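Local coordinates for protein ethylbenzene dehydrogenase alpha-subunit (Aromatoleum aromaticum, PDB 2IVF) that carries molybdenum with two pterin guanine dinucleotides and an iron/sulfur cluster, probably as the catalytic subunit of a molybdopterin oxidoreductase family enzyme, at residues A[214-219]-A[955-960]. Residues are numbered along the deposited sequence; the frame is centred on the assembly and turned at random.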
loop_
_atom_site.group_PDB
_atom_site.type_symbol
_atom_site.label_atom_id
_atom_site.label_comp_id
_atom_site.label_asym_id
_atom_site.label_seq_id
_atom_site.Cartn_x
_atom_site.Cartn_y
_atom_site.Cartn_z
ATOM N N SER A 214 26.808 9.554 -10.226
ATOM C CA SER A 214 25.451 9.086 -9.944
ATOM C C SER A 214 25.454 7.584 -9.600
ATOM O O SER A 214 25.361 6.724 -10.488
ATOM C CB SER A 214 24.489 9.344 -11.105
ATOM O OG SER A 214 24.712 10.597 -11.755
ATOM N N PRO A 215 25.616 7.254 -8.317
ATOM C CA PRO A 215 25.488 5.877 -7.930
ATOM C C PRO A 215 24.249 5.205 -8.509
ATOM O O PRO A 215 23.158 5.824 -8.595
ATOM C CB PRO A 215 25.445 5.971 -6.407
ATOM C CG PRO A 215 26.362 7.100 -6.096
ATOM C CD PRO A 215 26.052 8.096 -7.180
ATOM N N ASP A 216 24.442 3.976 -8.964
ATOM C CA ASP A 216 23.380 3.198 -9.697
ATOM C C ASP A 216 22.131 2.978 -8.861
ATOM O O ASP A 216 22.204 2.346 -7.820
ATOM C CB ASP A 216 23.953 1.850 -10.090
ATOM C CG ASP A 216 23.103 1.094 -11.058
ATOM O OD1 ASP A 216 21.900 0.884 -10.799
ATOM O OD2 ASP A 216 23.671 0.651 -12.088
ATOM N N ILE A 217 20.997 3.498 -9.319
ATOM C CA ILE A 217 19.753 3.442 -8.574
ATOM C C ILE A 217 19.394 1.995 -8.233
ATOM O O ILE A 217 19.114 1.672 -7.104
ATOM C CB ILE A 217 18.596 4.142 -9.341
ATOM C CG1 ILE A 217 17.219 3.827 -8.719
ATOM C CG2 ILE A 217 18.572 3.749 -10.822
ATOM C CD1 ILE A 217 17.032 4.402 -7.324
ATOM N N ASN A 218 19.407 1.106 -9.221
ATOM C CA ASN A 218 18.915 -0.254 -8.981
ATOM C C ASN A 218 19.763 -1.097 -8.072
ATOM O O ASN A 218 19.244 -1.871 -7.272
ATOM C CB ASN A 218 18.690 -0.970 -10.302
ATOM C CG ASN A 218 17.321 -0.788 -10.759
ATOM O OD1 ASN A 218 16.964 0.264 -11.296
ATOM N ND2 ASN A 218 16.474 -1.762 -10.441
ATOM N N VAL A 219 21.062 -0.947 -8.206
ATOM C CA VAL A 219 22.003 -1.646 -7.342
ATOM C C VAL A 219 21.865 -1.060 -5.906
ATOM O O VAL A 219 22.002 -1.786 -4.902
ATOM C CB VAL A 219 23.385 -1.518 -7.915
ATOM C CG1 VAL A 219 24.450 -2.268 -7.065
ATOM C CG2 VAL A 219 23.365 -2.048 -9.396
ATOM N N TYR A 955 26.732 -3.013 -16.114
ATOM C CA TYR A 955 26.275 -1.848 -16.852
ATOM C C TYR A 955 25.028 -1.420 -16.081
ATOM O O TYR A 955 24.642 -2.094 -15.127
ATOM C CB TYR A 955 25.994 -2.178 -18.313
ATOM C CG TYR A 955 24.993 -3.305 -18.522
ATOM C CD1 TYR A 955 23.628 -3.043 -18.523
ATOM C CD2 TYR A 955 25.402 -4.623 -18.763
ATOM C CE1 TYR A 955 22.690 -4.054 -18.730
ATOM C CE2 TYR A 955 24.435 -5.654 -18.959
ATOM C CZ TYR A 955 23.092 -5.354 -18.958
ATOM O OH TYR A 955 22.101 -6.338 -19.155
ATOM N N PHE A 956 24.424 -0.310 -16.489
ATOM C CA PHE A 956 23.440 0.392 -15.676
ATOM C C PHE A 956 22.338 -0.569 -15.207
ATOM O O PHE A 956 21.774 -1.322 -16.012
ATOM C CB PHE A 956 22.874 1.561 -16.476
ATOM C CG PHE A 956 21.794 2.354 -15.761
ATOM C CD1 PHE A 956 21.939 2.749 -14.440
ATOM C CD2 PHE A 956 20.663 2.754 -16.454
ATOM C CE1 PHE A 956 20.943 3.498 -13.802
ATOM C CE2 PHE A 956 19.661 3.503 -15.815
ATOM C CZ PHE A 956 19.815 3.866 -14.489
ATOM N N MET A 957 22.080 -0.525 -13.893
ATOM C CA MET A 957 21.117 -1.353 -13.172
ATOM C C MET A 957 21.443 -2.839 -13.064
ATOM O O MET A 957 20.683 -3.605 -12.433
ATOM C CB MET A 957 19.722 -1.168 -13.767
ATOM C CG MET A 957 19.300 0.278 -13.817
ATOM S SD MET A 957 17.647 0.475 -14.478
ATOM C CE MET A 957 17.898 -0.455 -15.971
ATOM N N ASN A 958 22.560 -3.257 -13.644
ATOM C CA ASN A 958 22.858 -4.664 -13.800
ATOM C C ASN A 958 24.273 -4.989 -13.376
ATOM O O ASN A 958 25.218 -4.611 -14.021
ATOM C CB ASN A 958 22.702 -5.073 -15.268
ATOM C CG ASN A 958 21.287 -5.032 -15.726
ATOM O OD1 ASN A 958 20.623 -6.070 -15.800
ATOM N ND2 ASN A 958 20.787 -3.833 -16.015
ATOM N N GLY A 959 24.414 -5.711 -12.286
ATOM C CA GLY A 959 25.727 -6.207 -11.899
ATOM C C GLY A 959 26.333 -5.353 -10.811
ATOM O O GLY A 959 25.732 -4.386 -10.365
ATOM N N SER A 960 27.538 -5.743 -10.402
ATOM C CA SER A 960 28.247 -5.136 -9.263
ATOM C C SER A 960 27.534 -5.537 -7.946
ATOM O O SER A 960 26.365 -5.948 -7.956
ATOM C CB SER A 960 28.403 -3.616 -9.416
ATOM O OG SER A 960 27.314 -2.907 -8.876
#
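Asp216 reaches across to the turn 955-958 and accepts the backbone N-H of Met957. The Met957 N to Asp216 OD2 distance is 2.7 Å, the N-H...O angle is 155°, and the syn lone pair is used. CG lies anti to the backbone N (chi1 -168°), and from there the carboxylate meets the turn. Its other oxygen faces its own helix. Val219 N meets Asp216 OD1 at 3.3 Å from above the carboxylate plane, and Asn218 N adds a weak bond. Tyr954 OH also bonds OD2, so both oxygens are held, which should restrict the rotation of the buried carboxylate.

Packing is tight around this bond. Asn218 CB lies 3.6 Å from Met957 CB, and Asn218 OD1 comes within 3.3 Å of Met957 SD. The amide nitrogen of Asn218 turns to Asp223 O. Met957 CG sits over the centre of the Phe956 ring. That ring also meets Ile217, whose CG2 is 3.8 Å from Phe956 CE1, the two side chains crossing at a slant.

The Val219 side is held more simply, by methyls against polar atoms, with no hydrogen bond between the segments. Val219 CG2 is 3.5 Å from Gly959 O. Val219 CG1 touches Ser960 OG. This side is still buried: Pro546 touches Val219, and the backbone N of Ser960 bonds a glycerol, probably from the crystallisation liquor.

The arrangement is a helix N-cap: Asp216 caps helix 217-221, and its carboxylate also accepts from a type II beta turn in the loop between strands 915-917 and 969-975.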